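Local coordinates for sugar ABC transporter substrate-binding protein, BlMnBP1 (Bifidobacterium animalis subsp. lactis ATCC 27673, PDB 6I5R) that binds manno-oligosaccharides such as mannobiose and probably delivers them to an ABC transporter that supports growth on beta-mannan, at residues N50-T53 against W59-Y62; T53-N58 against M290-D295; G270-N273 against T279-L282. All blocks are in the same frame, centred on the assembly; numbering follows the deposited sequence.

Interaction 1 of 3, residues N50-T53 against W59-Y62; sequences NLDT and WKSY
Trp59 packs its indole against the backbone of Asn50, with CD1 3.8 Å from Asn50 N, and this is the close-set part of the contact. The backbone amide nitrogen approaches the ring obliquely, and Asn50 CA lies 4.1 Å from the same Trp59 CD1. Trp59 is buried, its CG anti to the carbonyl carbon (chi1 -80°), which carries the five-membered ring towards the loop. The side-chain amide of Asn50 turns to another partner: ND2 is hydrogen-bonded to Thr79 OG1.

The other half of the contact is loose and faces solvent. Asp52 and Lys60 form a long salt bridge, OD1 to NZ 3.9 Å, and Asp52 OD1 lies about as far from the aliphatic carbons, 3.8 Å from Lys60 CD. The bend at chi4 (53°) turns NZ back so that it lies about as near this oxygen as CD and CE do; the attraction is probably weak and easily rearranged.

Together the two halves lay the loop that follows strand 38-44 against the first turn of helix 59-69. Trp59 also meets Phe42 of strand 38-44 edge-to-face and, like Asn50, touches Val77 of strand 73-79, a parallel neighbour of that strand.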
loop_
_atom_site.group_PDB
_atom_site.type_symbol
_atom_site.label_atom_id
_atom_site.label_comp_id
_atom_site.label_asym_id
_atom_site.label_seq_id
_atom_site.Cartn_x
_atom_site.Cartn_y
_atom_site.Cartn_z
ATOM N N ASN A 50 13.559 12.611 2.229
ATOM C CA ASN A 50 13.838 14.017 1.981
ATOM C C ASN A 50 14.834 14.578 2.974
ATOM O O ASN A 50 14.974 15.798 3.061
ATOM C CB ASN A 50 12.545 14.851 2.018
ATOM C CG ASN A 50 12.564 16.009 1.032
ATOM O OD1 ASN A 50 13.380 16.040 0.122
ATOM N ND2 ASN A 50 11.676 16.966 1.215
ATOM N N LEU A 51 15.525 13.727 3.722
ATOM C CA LEU A 51 16.525 14.153 4.685
ATOM C C LEU A 51 17.900 13.683 4.248
ATOM O O LEU A 51 18.052 12.609 3.661
ATOM C CB LEU A 51 16.246 13.593 6.091
ATOM C CG LEU A 51 14.877 13.954 6.665
ATOM C CD1 LEU A 51 14.542 13.356 8.029
ATOM C CD2 LEU A 51 14.794 15.495 6.735
ATOM N N ASP A 52 18.922 14.467 4.589
ATOM C CA ASP A 52 20.276 14.044 4.262
ATOM C C ASP A 52 20.700 12.811 5.041
ATOM O O ASP A 52 21.621 12.116 4.611
ATOM C CB ASP A 52 21.295 15.149 4.558
ATOM C CG ASP A 52 21.110 16.374 3.705
ATOM O OD1 ASP A 52 20.372 16.318 2.701
ATOM O OD2 ASP A 52 21.716 17.407 4.059
ATOM N N THR A 53 20.085 12.531 6.183
ATOM C CA THR A 53 20.503 11.394 7.001
ATOM C C THR A 53 19.715 10.122 6.717
ATOM O O THR A 53 19.798 9.161 7.492
ATOM C CB THR A 53 20.372 11.726 8.483
ATOM O OG1 THR A 53 19.027 12.146 8.750
ATOM C CG2 THR A 53 21.377 12.819 8.893
ATOM N N TRP A 59 16.229 11.175 -1.843
ATOM C CA TRP A 59 15.712 11.824 -3.037
ATOM C C TRP A 59 16.810 12.577 -3.765
ATOM O O TRP A 59 16.893 12.522 -4.998
ATOM C CB TRP A 59 14.572 12.771 -2.690
ATOM C CG TRP A 59 13.291 12.013 -2.489
ATOM C CD1 TRP A 59 12.461 12.079 -1.407
ATOM C CD2 TRP A 59 12.710 11.058 -3.384
ATOM N NE1 TRP A 59 11.386 11.244 -1.584
ATOM C CE2 TRP A 59 11.516 10.593 -2.782
ATOM C CE3 TRP A 59 13.075 10.555 -4.639
ATOM C CZ2 TRP A 59 10.689 9.638 -3.383
ATOM C CZ3 TRP A 59 12.252 9.600 -5.238
ATOM C CH2 TRP A 59 11.074 9.150 -4.602
ATOM N N LYS A 60 17.656 13.293 -3.019
ATOM C CA LYS A 60 18.701 14.088 -3.653
ATOM C C LYS A 60 19.601 13.218 -4.508
ATOM O O LYS A 60 20.039 13.638 -5.593
ATOM C CB LYS A 60 19.554 14.803 -2.613
ATOM C CG LYS A 60 18.974 16.036 -1.982
ATOM C CD LYS A 60 20.006 16.615 -1.042
ATOM C CE LYS A 60 19.682 18.027 -0.636
ATOM N NZ LYS A 60 18.316 18.144 -0.098
ATOM N N SER A 61 19.901 12.010 -4.024
ATOM C CA SER A 61 20.763 11.079 -4.750
ATOM C C SER A 61 20.106 10.598 -6.038
ATOM O O SER A 61 20.778 10.479 -7.079
ATOM C CB SER A 61 21.118 9.895 -3.853
ATOM O OG SER A 61 22.007 9.007 -4.505
ATOM N N TYR A 62 18.800 10.289 -5.988
ATOM C CA TYR A 62 18.086 9.919 -7.200
ATOM C C TYR A 62 18.057 11.081 -8.187
ATOM O O TYR A 62 18.287 10.900 -9.391
ATOM C CB TYR A 62 16.648 9.506 -6.886
ATOM C CG TYR A 62 16.511 8.146 -6.298
ATOM C CD1 TYR A 62 16.679 7.027 -7.087
ATOM C CD2 TYR A 62 16.195 7.972 -4.954
ATOM C CE1 TYR A 62 16.565 5.763 -6.544
ATOM C CE2 TYR A 62 16.043 6.722 -4.416
ATOM C CZ TYR A 62 16.245 5.617 -5.213
ATOM O OH TYR A 62 16.127 4.354 -4.687
#

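Interaction 2 of 3, residues T53-N58 against M290-D295; sequences TYPGKN and MKQAGD. With ZN (zinc ion), chain C.
The phenol ring of Tyr54 and the side-chain amide of Gln292 stand almost perpendicular, their planes 87° apart. Gln292 OE1 comes in obliquely beside the hydroxyl end of the ring, 3.8 Å from Tyr54 OH, too far for a hydrogen bond. Gly56 N, from the same loop, lies over one face, 3.2 Å from the ring plane and nearer its border than its centre. With CG anti to the backbone N (chi1 -176°), the ring swings beside Gly56 and its hydroxyl end comes near Gln292; OH is hydrogen-bonded to Glu354 OE2.

Most of the touching is between Pro55 and Gln292, whose side chains cross at about a right angle. Pro55 CB and CG both rest on the first carbon of the glutamine, with CG 3.7 Å from Gln292 CB, while the same Pro55 CG lies 3.7 Å from Gln292 OE1. Beyond CG the glutamine is extended (chi2 160°), which carries its amide past the proline; NE2 ends 4.2 Å from Gly56 CA. With an alanine here, the CB that meets the proline would remain, but Pro55 would probably lose the rest of its cover and a gap would open beside Tyr54 and Gly56.

Further along, Asp295 OD2 binds a zinc ion at 1.9 Å, and a water is a second ligand at 2.4 Å.

The loop between strand 38-44 and helix 59-69 thus meets the end of helix 286-291, whose Gln289 lines the glycan pocket. As in other solute-binding proteins, this probably joins the two lobes across the cleft. The chemistry is van der Waals packing without a hydrogen bond or salt bridge, so the junction is likely to depend on shape more than on directed bonds.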
loop_
_atom_site.group_PDB
_atom_site.type_symbol
_atom_site.label_atom_id
_atom_site.label_comp_id
_atom_site.label_asym_id
_atom_site.label_seq_id
_atom_site.Cartn_x
_atom_site.Cartn_y
_atom_site.Cartn_z
ATOM N N THR A 53 20.085 12.531 6.183
ATOM C CA THR A 53 20.503 11.394 7.001
ATOM C C THR A 53 19.715 10.122 6.717
ATOM O O THR A 53 19.798 9.161 7.492
ATOM C CB THR A 53 20.372 11.726 8.483
ATOM O OG1 THR A 53 19.027 12.146 8.750
ATOM C CG2 THR A 53 21.377 12.819 8.893
ATOM N N TYR A 54 18.932 10.092 5.655
ATOM C CA TYR A 54 18.284 8.858 5.288
ATOM C C TYR A 54 19.296 7.714 5.207
ATOM O O TYR A 54 20.264 7.801 4.443
ATOM C CB TYR A 54 17.591 9.028 3.958
ATOM C CG TYR A 54 16.816 7.818 3.570
ATOM C CD1 TYR A 54 15.817 7.303 4.411
ATOM C CD2 TYR A 54 17.079 7.156 2.394
ATOM C CE1 TYR A 54 15.087 6.194 4.052
ATOM C CE2 TYR A 54 16.363 6.039 2.038
ATOM C CZ TYR A 54 15.357 5.568 2.860
ATOM O OH TYR A 54 14.630 4.446 2.487
ATOM N N PRO A 55 19.111 6.631 5.967
ATOM C CA PRO A 55 20.079 5.516 5.903
ATOM C C PRO A 55 20.273 4.905 4.507
ATOM O O PRO A 55 21.262 4.170 4.296
ATOM C CB PRO A 55 19.500 4.483 6.895
ATOM C CG PRO A 55 18.129 4.972 7.238
ATOM C CD PRO A 55 18.156 6.466 7.071
ATOM N N GLY A 56 19.410 5.193 3.541
ATOM C CA GLY A 56 19.562 4.630 2.208
ATOM C C GLY A 56 19.836 5.666 1.130
ATOM O O GLY A 56 20.428 6.714 1.406
ATOM N N LYS A 57 19.418 5.391 -0.107
ATOM C CA LYS A 57 19.530 6.356 -1.203
ATOM C C LYS A 57 18.372 7.348 -1.120
ATOM O O LYS A 57 17.213 6.973 -1.310
ATOM C CB LYS A 57 19.537 5.618 -2.538
ATOM C CG LYS A 57 19.950 6.430 -3.756
ATOM C CD LYS A 57 19.945 5.525 -4.982
ATOM C CE LYS A 57 20.246 6.310 -6.248
ATOM N NZ LYS A 57 21.511 7.065 -6.118
ATOM N N ASN A 58 18.668 8.617 -0.855
ATOM C CA ASN A 58 17.601 9.590 -0.642
ATOM C C ASN A 58 17.207 10.280 -1.949
ATOM O O ASN A 58 17.760 10.032 -3.026
ATOM C CB ASN A 58 17.983 10.620 0.424
ATOM C CG ASN A 58 19.114 11.579 -0.012
ATOM O OD1 ASN A 58 19.493 11.649 -1.191
ATOM N ND2 ASN A 58 19.657 12.326 0.967
ATOM N N MET A 290 12.628 -0.915 8.700
ATOM C CA MET A 290 12.912 -1.560 9.978
ATOM C C MET A 290 14.371 -2.001 10.063
ATOM O O MET A 290 15.000 -1.882 11.113
ATOM C CB MET A 290 12.005 -2.772 10.174
ATOM C CG MET A 290 10.499 -2.500 10.082
ATOM S SD MET A 290 9.959 -1.376 11.342
ATOM C CE MET A 290 8.362 -0.829 10.688
ATOM N N LYS A 291 14.929 -2.503 8.968
ATOM C CA LYS A 291 16.277 -3.056 9.041
ATOM C C LYS A 291 17.297 -1.949 9.228
ATOM O O LYS A 291 18.322 -2.146 9.898
ATOM C CB LYS A 291 16.602 -3.832 7.772
ATOM C CG LYS A 291 15.933 -5.186 7.636
ATOM C CD LYS A 291 16.364 -5.846 6.355
ATOM C CE LYS A 291 15.792 -7.250 6.301
ATOM N NZ LYS A 291 16.072 -8.031 7.526
ATOM N N GLN A 292 17.063 -0.809 8.579
ATOM C CA GLN A 292 17.930 0.359 8.669
ATOM C C GLN A 292 17.803 1.067 10.005
ATOM O O GLN A 292 18.617 1.939 10.304
ATOM C CB GLN A 292 17.590 1.329 7.547
ATOM C CG GLN A 292 17.957 0.845 6.173
ATOM C CD GLN A 292 17.198 1.583 5.056
ATOM O OE1 GLN A 292 16.310 2.456 5.312
ATOM N NE2 GLN A 292 17.559 1.267 3.794
ATOM N N ALA A 293 16.804 0.734 10.805
ATOM C CA ALA A 293 16.568 1.547 11.987
ATOM C C ALA A 293 17.496 1.211 13.143
ATOM O O ALA A 293 17.414 1.883 14.174
ATOM C CB ALA A 293 15.134 1.403 12.485
ATOM N N GLY A 294 18.333 0.186 13.032
ATOM C CA GLY A 294 19.246 -0.103 14.125
ATOM C C GLY A 294 20.167 -1.244 13.782
ATOM O O GLY A 294 20.220 -1.690 12.650
ATOM N N ASP A 295 20.861 -1.733 14.805
ATOM C CA ASP A 295 22.021 -2.609 14.656
ATOM C C ASP A 295 21.692 -4.047 14.274
ATOM O O ASP A 295 22.621 -4.820 14.027
ATOM C CB ASP A 295 22.805 -2.696 15.975
ATOM C CG ASP A 295 23.468 -1.426 16.351
ATOM O OD1 ASP A 295 23.551 -0.536 15.486
ATOM O OD2 ASP A 295 23.900 -1.318 17.521
HETATM ZN ZN ZN C . 24.271 0.113 18.779
HETATM O O HOH W 1 22.149 0.972 18.155
#

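Interaction 3 of 3, residues G270-N273 against T279-L282; sequences GKMN and TMVL
Met272 and Met280 reach toward each other tip to tip, and the methyl group of Met280 does most of the touching. Its CE lies 3.7 Å from Met272 CB and 3.8 Å from Met272 CE, so one methyl meets both the root and the end of the opposing chain.

The two methionines arrive there in different shapes. Met272 sets CG anti to its own amide nitrogen (chi1 160°) and then bends at both remaining torsions (chi2 72°). This folded course brings the methyl towards the strand, where Met272 CE comes 4.0 Å from Met280 N and 4.2 Å from Thr279 C. The helix residue thus packs on the strand's backbone as well as on its side chain. Met280 is straighter: CG stands anti to the carbonyl carbon, the next torsion is extended, and a single bend at chi3 (-89°) tips CE back towards Met272.

Thr279 shares in the contact through its backbone. Its CB points away from the helix, and OG1 is hydrogen-bonded to the carbonyl oxygen of Pro189. All three touching residues are buried. The side-chain part of the contact is apolar, no polar bond joins the segments, and the two bent thioether chains lie between helix and strand.

Helix 265-273 is thereby packed on strand 277-283, which follows it after a short turn. Met290 of helix 286-291 touches both methionines, and Met272 also reaches Val153 of strand 139-155. That strand pairs antiparallel with 277-283, whose parallel neighbour is strand 188-190, so the methionine cluster joins two helices to the mixed sheet.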
loop_
_atom_site.group_PDB
_atom_site.type_symbol
_atom_site.label_atom_id
_atom_site.label_comp_id
_atom_site.label_asym_id
_atom_site.label_seq_id
_atom_site.Cartn_x
_atom_site.Cartn_y
_atom_site.Cartn_z
ATOM N N GLY A 270 12.824 1.645 15.257
ATOM C CA GLY A 270 13.949 1.239 16.074
ATOM C C GLY A 270 13.563 0.158 17.065
ATOM O O GLY A 270 14.349 -0.750 17.353
ATOM N N LYS A 271 12.343 0.236 17.591
ATOM C CA LYS A 271 11.897 -0.753 18.565
ATOM C C LYS A 271 11.787 -2.144 17.945
ATOM O O LYS A 271 12.152 -3.129 18.585
ATOM C CB LYS A 271 10.555 -0.336 19.161
ATOM C CG LYS A 271 10.613 0.876 20.071
ATOM C CD LYS A 271 9.268 1.057 20.743
ATOM C CE LYS A 271 9.182 2.303 21.547
ATOM N NZ LYS A 271 7.774 2.537 21.890
ATOM N N MET A 272 11.267 -2.247 16.713
ATOM C CA MET A 272 11.245 -3.524 16.001
ATOM C C MET A 272 12.661 -4.061 15.826
ATOM O O MET A 272 12.942 -5.239 16.101
ATOM C CB MET A 272 10.561 -3.340 14.642
ATOM C CG MET A 272 10.871 -4.417 13.594
ATOM S SD MET A 272 10.067 -5.963 13.991
ATOM C CE MET A 272 8.397 -5.488 13.593
ATOM N N ASN A 273 13.574 -3.202 15.360
ATOM C CA ASN A 273 14.947 -3.618 15.102
ATOM C C ASN A 273 15.594 -4.150 16.368
ATOM O O ASN A 273 16.394 -5.096 16.327
ATOM C CB ASN A 273 15.740 -2.428 14.555
ATOM C CG ASN A 273 17.101 -2.825 14.009
ATOM O OD1 ASN A 273 18.086 -2.924 14.760
ATOM N ND2 ASN A 273 17.165 -3.060 12.701
ATOM N N THR A 279 5.738 -7.865 16.236
ATOM C CA THR A 279 5.132 -7.827 14.913
ATOM C C THR A 279 4.469 -6.486 14.619
ATOM O O THR A 279 3.999 -5.787 15.516
ATOM C CB THR A 279 4.082 -8.924 14.728
ATOM O OG1 THR A 279 2.946 -8.653 15.552
ATOM C CG2 THR A 279 4.644 -10.293 15.095
ATOM N N MET A 280 4.452 -6.151 13.335
ATOM C CA MET A 280 3.675 -5.036 12.814
ATOM C C MET A 280 3.083 -5.454 11.480
ATOM O O MET A 280 3.785 -6.030 10.651
ATOM C CB MET A 280 4.543 -3.774 12.655
ATOM C CG MET A 280 4.869 -3.139 13.991
ATOM S SD MET A 280 5.549 -1.484 13.855
ATOM C CE MET A 280 7.299 -1.839 13.737
ATOM N N VAL A 281 1.800 -5.165 11.274
ATOM C CA VAL A 281 1.094 -5.595 10.077
ATOM C C VAL A 281 1.301 -4.482 9.056
ATOM O O VAL A 281 0.618 -3.465 9.073
ATOM C CB VAL A 281 -0.375 -5.874 10.375
ATOM C CG1 VAL A 281 -1.138 -6.241 9.096
ATOM C CG2 VAL A 281 -0.470 -6.999 11.403
ATOM N N LEU A 282 2.301 -4.660 8.205
ATOM C CA LEU A 282 2.712 -3.626 7.259
ATOM C C LEU A 282 3.116 -4.295 5.964
ATOM O O LEU A 282 3.470 -5.465 5.946
ATOM C CB LEU A 282 3.883 -2.807 7.778
ATOM C CG LEU A 282 3.635 -2.031 9.061
ATOM C CD1 LEU A 282 4.953 -1.721 9.754
ATOM C CD2 LEU A 282 2.884 -0.772 8.743
#

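How the interactions relate
From the N terminus, interaction 1 closes first, a short local loop in which the chain leaving strand 38-44 folds back on the start of helix 59-69. Interaction 2 starts from the same loop, shares Thr53 with interaction 1, and spans more than two hundred residues to the end of helix 286-291. Asn58 ND2, probably hydrogen-bonded to Leu51 O, joins these two contacts directly. Interaction 3 is nested inside the long loop of interaction 2, linking helix 265-273 to strand 277-283. It meets interaction 2 where Asn273 ND2 probably bonds to Met290 O, whereas interactions 1 and 3 do not touch, their nearest atoms being about 13 Å apart.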